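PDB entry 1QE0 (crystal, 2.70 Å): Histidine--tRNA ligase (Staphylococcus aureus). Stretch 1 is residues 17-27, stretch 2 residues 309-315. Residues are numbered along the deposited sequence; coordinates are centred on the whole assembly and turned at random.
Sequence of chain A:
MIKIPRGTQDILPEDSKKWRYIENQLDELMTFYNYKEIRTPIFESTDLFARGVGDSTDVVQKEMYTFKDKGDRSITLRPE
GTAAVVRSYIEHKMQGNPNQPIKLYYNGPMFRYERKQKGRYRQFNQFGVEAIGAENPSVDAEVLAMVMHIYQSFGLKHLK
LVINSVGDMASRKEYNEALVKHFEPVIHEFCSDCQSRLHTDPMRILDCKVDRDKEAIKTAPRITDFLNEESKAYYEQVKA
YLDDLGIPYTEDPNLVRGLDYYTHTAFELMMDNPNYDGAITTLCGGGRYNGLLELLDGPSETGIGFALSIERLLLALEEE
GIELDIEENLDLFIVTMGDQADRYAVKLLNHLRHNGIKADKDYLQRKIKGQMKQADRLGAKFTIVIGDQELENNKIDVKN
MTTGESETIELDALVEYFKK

Stretch 1 17-27: KKWRYIENQLD
Stretch 2 (309-315) SIERLLL

Two helical segments of one chain, at least 284 residues apart in sequence wherever they touch, pack mainly through apolar side chains, with the aliphatic parts of Lys18 and Glu311 joining in; no hydrogen bond joins them. Residues 17-27 are helical throughout, in a helix extending beyond both ends; a second helix begins at 310 and continues past 315. Both carry i to i+4 bonds, such as Leu314 N to Ile310 O, 2.9 Å. Their axes approach to 11.0 Å with 107° between the N-to-C directions, so contact is confined to the crossing, burying 411 Å², both sides summed. Register is set by CA atoms: Trp19 to Ile310, 7.7 Å, and Lys18 to Leu314, 8.0 Å.

Ser309 (phi/psi -103/130, chi1 t) points away from the first helix and serves its own: as N-cap, its OG accepts from Arg312 N at 3.2 Å, satisfying an amide in the first turn.

Ile310 (m, m) points toward the partner, and its branched side chain fills two sites. Ile310 CG2 lies over the six-membered ring of Trp19, 3.8 Å from the centroid, while Ile310 CD1 reaches Ile22 CG2 at 3.6 Å and Leu26 CD1 at 3.7 Å. Ile22 and Leu26, both m, t, lie one turn apart and point toward the second helix.

Glu311 leaves sideways, Glu311 CG meeting the edge of the indole at Trp19 CZ2, 3.7 Å. Its aliphatic part can thus pack while OE2 is hydrogen-bonded elsewhere in the structure. Arg312, exposed, stays out of reach.

Leu313 (t, p) points toward the first helix and is buried, Leu313 CD2 lying 3.9 Å from Ile22 CG2; an apolar leucine loses nothing by burial there.

Leu314 (chi1 -113°, chi2 -14°, both off-well) completes the contact. Leu314 CD2 stands over the five-membered ring of Trp19, 4.0 Å from the centroid, on the same face as Ile310 CG2; chi1 -82° and chi2 75° place this broad, flat ring beneath both methyls. Leu314 CD1 presses closely on Ile22 CD1, 3.2 Å, and lies 4.2 Å from Lys18 CB, whose chain then leads its amine away. Leu315 makes no contact with the first helix.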

# COMPACT_ATOMS: atom_id res chain seq x y z
N LYS A 17 5.85 -4.91 -9.10
CA LYS A 17 7.09 -4.41 -8.49
C LYS A 17 7.23 -2.87 -8.54
O LYS A 17 7.83 -2.28 -7.62
CB LYS A 17 8.32 -5.08 -9.12
CG LYS A 17 8.52 -4.76 -10.60
CD LYS A 17 9.45 -5.76 -11.27
CE LYS A 17 9.67 -5.41 -12.73
NZ LYS A 17 10.37 -6.51 -13.47
N LYS A 18 6.69 -2.25 -9.60
CA LYS A 18 6.73 -0.80 -9.83
C LYS A 18 5.78 -0.15 -8.87
O LYS A 18 6.05 0.93 -8.37
CB LYS A 18 6.29 -0.46 -11.25
CG LYS A 18 7.15 -1.02 -12.36
CD LYS A 18 6.45 -0.76 -13.68
CE LYS A 18 7.30 -1.09 -14.92
NZ LYS A 18 7.66 -2.54 -15.04
N TRP A 19 4.63 -0.80 -8.66
CA TRP A 19 3.61 -0.32 -7.71
C TRP A 19 4.18 -0.38 -6.30
O TRP A 19 4.08 0.59 -5.54
CB TRP A 19 2.36 -1.19 -7.74
CG TRP A 19 1.43 -0.85 -8.81
CD1 TRP A 19 1.57 -1.15 -10.13
CD2 TRP A 19 0.23 -0.09 -8.69
NE1 TRP A 19 0.53 -0.61 -10.86
CE2 TRP A 19 -0.31 0.04 -9.99
CE3 TRP A 19 -0.44 0.49 -7.62
CZ2 TRP A 19 -1.49 0.74 -10.24
CZ3 TRP A 19 -1.62 1.18 -7.87
CH2 TRP A 19 -2.13 1.29 -9.16
N ARG A 20 4.78 -1.51 -5.93
CA ARG A 20 5.35 -1.66 -4.59
C ARG A 20 6.47 -0.69 -4.33
O ARG A 20 6.64 -0.24 -3.21
CB ARG A 20 5.82 -3.07 -4.33
CG ARG A 20 4.71 -4.08 -4.42
CD ARG A 20 5.16 -5.36 -3.82
NE ARG A 20 6.39 -5.83 -4.45
CZ ARG A 20 6.39 -6.77 -5.37
NH1 ARG A 20 7.51 -7.17 -5.93
NH2 ARG A 20 5.25 -7.32 -5.72
N TYR A 21 7.24 -0.38 -5.36
CA TYR A 21 8.32 0.59 -5.20
C TYR A 21 7.73 1.97 -4.84
O TYR A 21 8.19 2.64 -3.88
CB TYR A 21 9.12 0.68 -6.49
CG TYR A 21 10.20 1.69 -6.41
CD1 TYR A 21 9.99 3.00 -6.82
CD2 TYR A 21 11.45 1.34 -5.93
CE1 TYR A 21 10.98 3.93 -6.76
CE2 TYR A 21 12.47 2.30 -5.86
CZ TYR A 21 12.21 3.58 -6.29
OH TYR A 21 13.19 4.53 -6.30
N ILE A 22 6.76 2.40 -5.63
CA ILE A 22 6.07 3.65 -5.44
C ILE A 22 5.36 3.66 -4.07
O ILE A 22 5.58 4.56 -3.26
CB ILE A 22 5.10 3.88 -6.58
CG1 ILE A 22 5.90 4.27 -7.82
CG2 ILE A 22 4.08 4.94 -6.22
CD1 ILE A 22 5.10 4.27 -9.09
N GLU A 23 4.53 2.66 -3.83
CA GLU A 23 3.81 2.56 -2.57
C GLU A 23 4.75 2.64 -1.39
O GLU A 23 4.47 3.37 -0.44
CB GLU A 23 3.02 1.27 -2.48
CG GLU A 23 1.97 1.18 -3.53
CD GLU A 23 1.33 -0.19 -3.65
OE1 GLU A 23 1.90 -1.20 -3.14
OE2 GLU A 23 0.24 -0.25 -4.25
N ASN A 24 5.87 1.93 -1.44
CA ASN A 24 6.81 1.95 -0.32
C ASN A 24 7.47 3.30 -0.14
O ASN A 24 7.64 3.78 0.98
CB ASN A 24 7.88 0.85 -0.43
CG ASN A 24 8.88 0.87 0.76
OD1 ASN A 24 10.06 1.20 0.59
ND2 ASN A 24 8.40 0.49 1.94
N GLN A 25 7.80 3.94 -1.25
CA GLN A 25 8.42 5.26 -1.19
C GLN A 25 7.48 6.31 -0.57
O GLN A 25 7.94 7.24 0.11
CB GLN A 25 8.87 5.67 -2.58
CG GLN A 25 9.37 7.06 -2.63
CD GLN A 25 10.44 7.22 -3.64
OE1 GLN A 25 11.25 6.33 -3.85
NE2 GLN A 25 10.50 8.39 -4.26
N LEU A 26 6.17 6.20 -0.84
CA LEU A 26 5.18 7.13 -0.30
C LEU A 26 4.99 6.91 1.22
O LEU A 26 4.85 7.86 2.00
CB LEU A 26 3.85 6.99 -1.04
CG LEU A 26 3.80 7.61 -2.45
CD1 LEU A 26 2.52 7.20 -3.25
CD2 LEU A 26 3.92 9.10 -2.30
N ASP A 27 5.04 5.65 1.65
CA ASP A 27 4.91 5.37 3.06
C ASP A 27 6.08 6.00 3.82
O ASP A 27 5.90 6.48 4.94
CB ASP A 27 4.87 3.86 3.29
CG ASP A 27 3.65 3.20 2.67
OD1 ASP A 27 2.64 3.88 2.39
OD2 ASP A 27 3.70 1.99 2.44
N SER A 309 -3.28 9.84 -8.29
CA SER A 309 -3.46 8.50 -8.86
C SER A 309 -2.12 7.86 -9.08
O SER A 309 -1.25 8.47 -9.71
CB SER A 309 -4.17 8.61 -10.21
OG SER A 309 -4.05 7.42 -10.97
N ILE A 310 -1.98 6.62 -8.62
CA ILE A 310 -0.71 5.91 -8.81
C ILE A 310 -0.55 5.54 -10.28
O ILE A 310 0.56 5.60 -10.86
CB ILE A 310 -0.62 4.65 -7.94
CG1 ILE A 310 -0.68 5.02 -6.45
CG2 ILE A 310 0.69 3.90 -8.24
CD1 ILE A 310 0.54 5.76 -5.99
N GLU A 311 -1.67 5.27 -10.93
CA GLU A 311 -1.58 4.95 -12.33
C GLU A 311 -0.98 6.09 -13.11
O GLU A 311 0.02 5.90 -13.81
CB GLU A 311 -2.92 4.54 -12.87
CG GLU A 311 -3.27 3.15 -12.39
CD GLU A 311 -4.55 3.09 -11.60
OE1 GLU A 311 -5.25 2.06 -11.71
OE2 GLU A 311 -4.86 4.06 -10.90
N ARG A 312 -1.50 7.30 -12.90
CA ARG A 312 -0.99 8.48 -13.58
C ARG A 312 0.49 8.73 -13.24
O ARG A 312 1.28 9.05 -14.14
CB ARG A 312 -1.80 9.71 -13.22
CG ARG A 312 -3.18 9.71 -13.76
CD ARG A 312 -3.77 11.09 -13.64
NE ARG A 312 -5.06 11.18 -14.33
CZ ARG A 312 -5.43 12.22 -15.08
NH1 ARG A 312 -4.60 13.24 -15.24
NH2 ARG A 312 -6.60 12.20 -15.72
N LEU A 313 0.86 8.61 -11.97
CA LEU A 313 2.25 8.83 -11.56
C LEU A 313 3.13 7.89 -12.36
O LEU A 313 4.13 8.32 -12.96
CB LEU A 313 2.40 8.57 -10.07
CG LEU A 313 3.80 8.50 -9.48
CD1 LEU A 313 4.60 9.70 -9.86
CD2 LEU A 313 3.70 8.39 -7.97
N LEU A 314 2.71 6.63 -12.43
CA LEU A 314 3.40 5.59 -13.19
C LEU A 314 3.59 6.05 -14.65
O LEU A 314 4.71 6.06 -15.17
CB LEU A 314 2.60 4.29 -13.14
CG LEU A 314 3.19 3.09 -12.38
CD1 LEU A 314 4.65 3.30 -12.07
CD2 LEU A 314 2.44 2.81 -11.10
N LEU A 315 2.51 6.51 -15.28
CA LEU A 315 2.55 6.96 -16.67
C LEU A 315 3.44 8.19 -16.87
O LEU A 315 4.06 8.35 -17.92
CB LEU A 315 1.13 7.28 -17.13
CG LEU A 315 0.74 7.13 -18.59
CD1 LEU A 315 0.12 8.44 -19.03
CD2 LEU A 315 1.92 6.74 -19.48